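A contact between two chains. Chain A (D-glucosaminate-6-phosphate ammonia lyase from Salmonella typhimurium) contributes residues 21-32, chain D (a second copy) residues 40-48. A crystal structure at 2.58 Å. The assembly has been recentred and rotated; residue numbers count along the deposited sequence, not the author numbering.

Chain A, residues 21-32: MTILGVSSVAPE
Chain D 40-48: AASAFVEID

The two stretches run antiparallel, and most of the bonding between them is done by backbone. In register, A:Ile23 lies nearest D:Ile47 (CA to CA 5.7 Å), A:Leu24 nearest D:Glu46 (CA to CA 5.0 Å) and A:Ser28 nearest D:Ser42 (CA to CA 4.7 Å). Together they bury 593 Å².

Chain A opens with a 3-10 turn over residues 22-24. The carbonyl A:Met21 O accepts from A:Leu24 N at 3.2 Å and from A:Val26 N at 2.8 Å, which closes the loop on itself. A:Gly25 follows at phi/psi 98/12, where a CB would jam against the preceding carbonyl; glycine fits for that reason alone. A:Val26 (69/-68) turns the chain, and A:Ser27 N reaches back to A:Gly25 O at 2.6 Å. From A:Ser27 the backbone is extended until A:Ala30, the N-cap residue, leads into a helix at A:Pro31, whose ring-locked phi of -61° suits a helical first turn. On chain D a helix ends after D:Ala41, D:Ser42 leaves helical angles (-89/16), residues 43-45 are extended, and D:Glu46 is the N-cap of a second helix.

A:Ile23 O and A:Leu24 O, neither of them bonded within its own stretch, accept from chain D. D:Ile47 N, in the first turn of its helix, where an amide has no carbonyl of its own helix to bond, donates to A:Ile23 O at 3.2 Å, almost perfectly linear at 178°; D:Val45 N, from the extended segment, donates weakly to A:Leu24 O at 3.3 Å. The carbonyl D:Val45 O lies 3.2 Å from A:Leu24 O, but both are acceptors and no bond joins them. D:Val45 O also receives a CA-H...O contact from A:Leu24 CA, again at 3.2 Å.

At the other end, D:Ala41 O, at the close of its helix, accepts from A:Val29 N at 2.8 Å, the shortest hydrogen bond between these two stretches, and takes a CA-H...O contact from A:Ser28 CA at 3.4 Å. D:Ser42 (chi1 m) places OG 3.1 Å from A:Val29 O, although its proton has another acceptor within reach. A:Ser28 (chi1 t) points its CB toward chain D and brings OG 3.2 Å from D:Ser42 O. Small hydroxyl side chains suit this polar corner, where backbone carbonyls lie close by.

Apolar side chains fill the remaining space. D:Phe44 (chi1 m, chi2 -84°) gives up the most area to the contact. Its ring edge meets A:Leu24 O, with D:Phe44 CD1 to O at 3.3 Å, and A:Val26 O, with D:Phe44 CE1 to O at 4.1 Å, so the slightly positive ring hydrogens can face carbonyl oxygens. A:Leu24 (m, t) packs CB against D:Phe44 CD1 at 4.1 Å. D:Ile47 (m, m) points its CB toward chain A and lays CG1 3.5 Å from A:Gly25 N, over backbone that carries no side chain there; A:Gly25 N has a weak hydrogen bond to A:Thr22 O at 3.4 Å, so the D:Ile47 contact is packing only. A:Val29 (chi1 t) rests CG2 on D:Ala41 CB at 3.7 Å, methyl against methyl.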

# COMPACT_ATOMS: atom_id res chain seq x y z
N MET A 21 44.28 -2.76 -23.31
CA MET A 21 43.66 -1.71 -22.51
C MET A 21 42.48 -1.09 -23.25
O MET A 21 42.60 -0.73 -24.42
CB MET A 21 44.69 -0.65 -22.15
CG MET A 21 45.78 -1.16 -21.23
SD MET A 21 46.93 0.11 -20.69
CE MET A 21 46.43 1.51 -21.69
N THR A 22 41.36 -0.93 -22.54
CA THR A 22 40.17 -0.37 -23.17
C THR A 22 40.37 1.09 -23.57
O THR A 22 39.71 1.57 -24.50
CB THR A 22 38.96 -0.50 -22.24
OG1 THR A 22 39.18 0.28 -21.06
CG2 THR A 22 38.74 -1.96 -21.85
N ILE A 23 41.26 1.82 -22.89
CA ILE A 23 41.46 3.23 -23.22
C ILE A 23 42.27 3.42 -24.50
O ILE A 23 42.40 4.56 -24.97
CB ILE A 23 42.15 4.00 -22.08
CG1 ILE A 23 43.65 3.68 -22.04
CG2 ILE A 23 41.51 3.66 -20.75
CD1 ILE A 23 44.41 4.49 -21.02
N LEU A 24 42.83 2.35 -25.06
CA LEU A 24 43.61 2.43 -26.29
C LEU A 24 42.95 1.68 -27.44
O LEU A 24 43.59 1.49 -28.49
CB LEU A 24 45.02 1.88 -26.06
CG LEU A 24 45.90 2.68 -25.11
CD1 LEU A 24 47.34 2.20 -25.21
CD2 LEU A 24 45.80 4.16 -25.42
N GLY A 25 41.70 1.26 -27.29
CA GLY A 25 41.03 0.49 -28.31
C GLY A 25 41.04 -1.01 -28.08
O GLY A 25 40.71 -1.76 -29.01
N VAL A 26 41.42 -1.46 -26.89
CA VAL A 26 41.42 -2.87 -26.50
C VAL A 26 42.48 -3.65 -27.27
O VAL A 26 43.46 -4.11 -26.69
CB VAL A 26 40.03 -3.51 -26.67
CG1 VAL A 26 40.08 -4.97 -26.24
CG2 VAL A 26 38.99 -2.76 -25.85
N SER A 27 42.29 -3.80 -28.59
CA SER A 27 43.13 -4.72 -29.35
C SER A 27 43.45 -4.16 -30.72
O SER A 27 42.86 -3.17 -31.18
CB SER A 27 42.46 -6.08 -29.49
OG SER A 27 41.23 -5.97 -30.19
N SER A 28 44.42 -4.81 -31.38
CA SER A 28 44.82 -4.52 -32.76
C SER A 28 44.51 -5.74 -33.61
O SER A 28 45.15 -6.79 -33.46
CB SER A 28 46.30 -4.16 -32.83
OG SER A 28 46.68 -3.87 -34.17
N VAL A 29 43.55 -5.60 -34.53
CA VAL A 29 43.12 -6.74 -35.33
C VAL A 29 44.18 -7.08 -36.37
O VAL A 29 44.81 -6.20 -36.96
CB VAL A 29 41.76 -6.43 -35.99
CG1 VAL A 29 41.23 -7.67 -36.70
CG2 VAL A 29 40.77 -5.95 -34.95
N ALA A 30 44.38 -8.38 -36.59
CA ALA A 30 45.33 -8.84 -37.59
C ALA A 30 44.84 -8.51 -38.99
O ALA A 30 43.63 -8.51 -39.25
CB ALA A 30 45.56 -10.34 -37.45
N PRO A 31 45.76 -8.22 -39.92
CA PRO A 31 45.33 -7.87 -41.29
C PRO A 31 44.56 -8.98 -42.00
O PRO A 31 43.64 -8.68 -42.77
CB PRO A 31 46.65 -7.56 -42.00
CG PRO A 31 47.59 -7.18 -40.90
CD PRO A 31 47.21 -8.05 -39.74
N GLU A 32 44.92 -10.25 -41.78
CA GLU A 32 44.17 -11.33 -42.42
C GLU A 32 42.72 -11.37 -41.94
O GLU A 32 41.82 -11.70 -42.71
CB GLU A 32 44.85 -12.68 -42.16
CG GLU A 32 46.35 -12.71 -42.47
CD GLU A 32 47.21 -12.55 -41.23
OE1 GLU A 32 47.03 -11.56 -40.49
OE2 GLU A 32 48.08 -13.42 -41.01
N ALA D 40 42.10 1.35 -39.16
CA ALA D 40 41.75 1.72 -37.80
C ALA D 40 41.80 0.52 -36.87
O ALA D 40 42.14 0.67 -35.68
CB ALA D 40 40.37 2.36 -37.76
N ALA D 41 41.45 -0.66 -37.37
CA ALA D 41 41.48 -1.86 -36.54
C ALA D 41 42.90 -2.31 -36.24
O ALA D 41 43.16 -2.88 -35.17
CB ALA D 41 40.69 -2.98 -37.21
N SER D 42 43.84 -2.07 -37.16
CA SER D 42 45.20 -2.55 -37.03
C SER D 42 46.12 -1.58 -36.30
O SER D 42 47.34 -1.71 -36.38
CB SER D 42 45.78 -2.87 -38.41
OG SER D 42 45.03 -3.89 -39.06
N ALA D 43 45.56 -0.60 -35.59
CA ALA D 43 46.37 0.38 -34.89
C ALA D 43 45.66 0.82 -33.63
O ALA D 43 44.43 0.76 -33.53
CB ALA D 43 46.69 1.59 -35.78
N PHE D 44 46.44 1.28 -32.66
CA PHE D 44 45.91 1.78 -31.41
C PHE D 44 45.66 3.28 -31.51
O PHE D 44 46.22 3.98 -32.35
CB PHE D 44 46.87 1.48 -30.26
CG PHE D 44 46.99 0.03 -29.93
CD1 PHE D 44 46.07 -0.59 -29.11
CD2 PHE D 44 48.03 -0.73 -30.46
CE1 PHE D 44 46.18 -1.94 -28.81
CE2 PHE D 44 48.14 -2.07 -30.17
CZ PHE D 44 47.21 -2.68 -29.34
N VAL D 45 44.78 3.77 -30.63
CA VAL D 45 44.43 5.18 -30.60
C VAL D 45 43.94 5.52 -29.21
O VAL D 45 43.36 4.68 -28.52
CB VAL D 45 43.38 5.52 -31.68
CG1 VAL D 45 42.07 4.81 -31.40
CG2 VAL D 45 43.17 7.03 -31.78
N GLU D 46 44.18 6.76 -28.79
CA GLU D 46 43.62 7.26 -27.54
C GLU D 46 42.13 7.48 -27.75
O GLU D 46 41.72 8.42 -28.44
CB GLU D 46 44.33 8.55 -27.15
CG GLU D 46 45.85 8.41 -27.06
CD GLU D 46 46.55 9.71 -26.74
OE1 GLU D 46 46.12 10.77 -27.25
OE2 GLU D 46 47.54 9.68 -25.98
N ILE D 47 41.30 6.61 -27.15
CA ILE D 47 39.88 6.59 -27.48
C ILE D 47 39.22 7.92 -27.12
O ILE D 47 38.35 8.41 -27.86
CB ILE D 47 39.18 5.40 -26.80
CG1 ILE D 47 39.65 4.08 -27.41
CG2 ILE D 47 37.67 5.50 -26.94
CD1 ILE D 47 39.03 3.80 -28.77
N ASP D 48 39.63 8.52 -26.00
CA ASP D 48 39.04 9.80 -25.60
C ASP D 48 39.22 10.85 -26.69
O ASP D 48 38.33 11.67 -26.94
CB ASP D 48 39.64 10.27 -24.28
CG ASP D 48 41.14 10.48 -24.36
OD1 ASP D 48 41.80 9.79 -25.17
OD2 ASP D 48 41.66 11.34 -23.62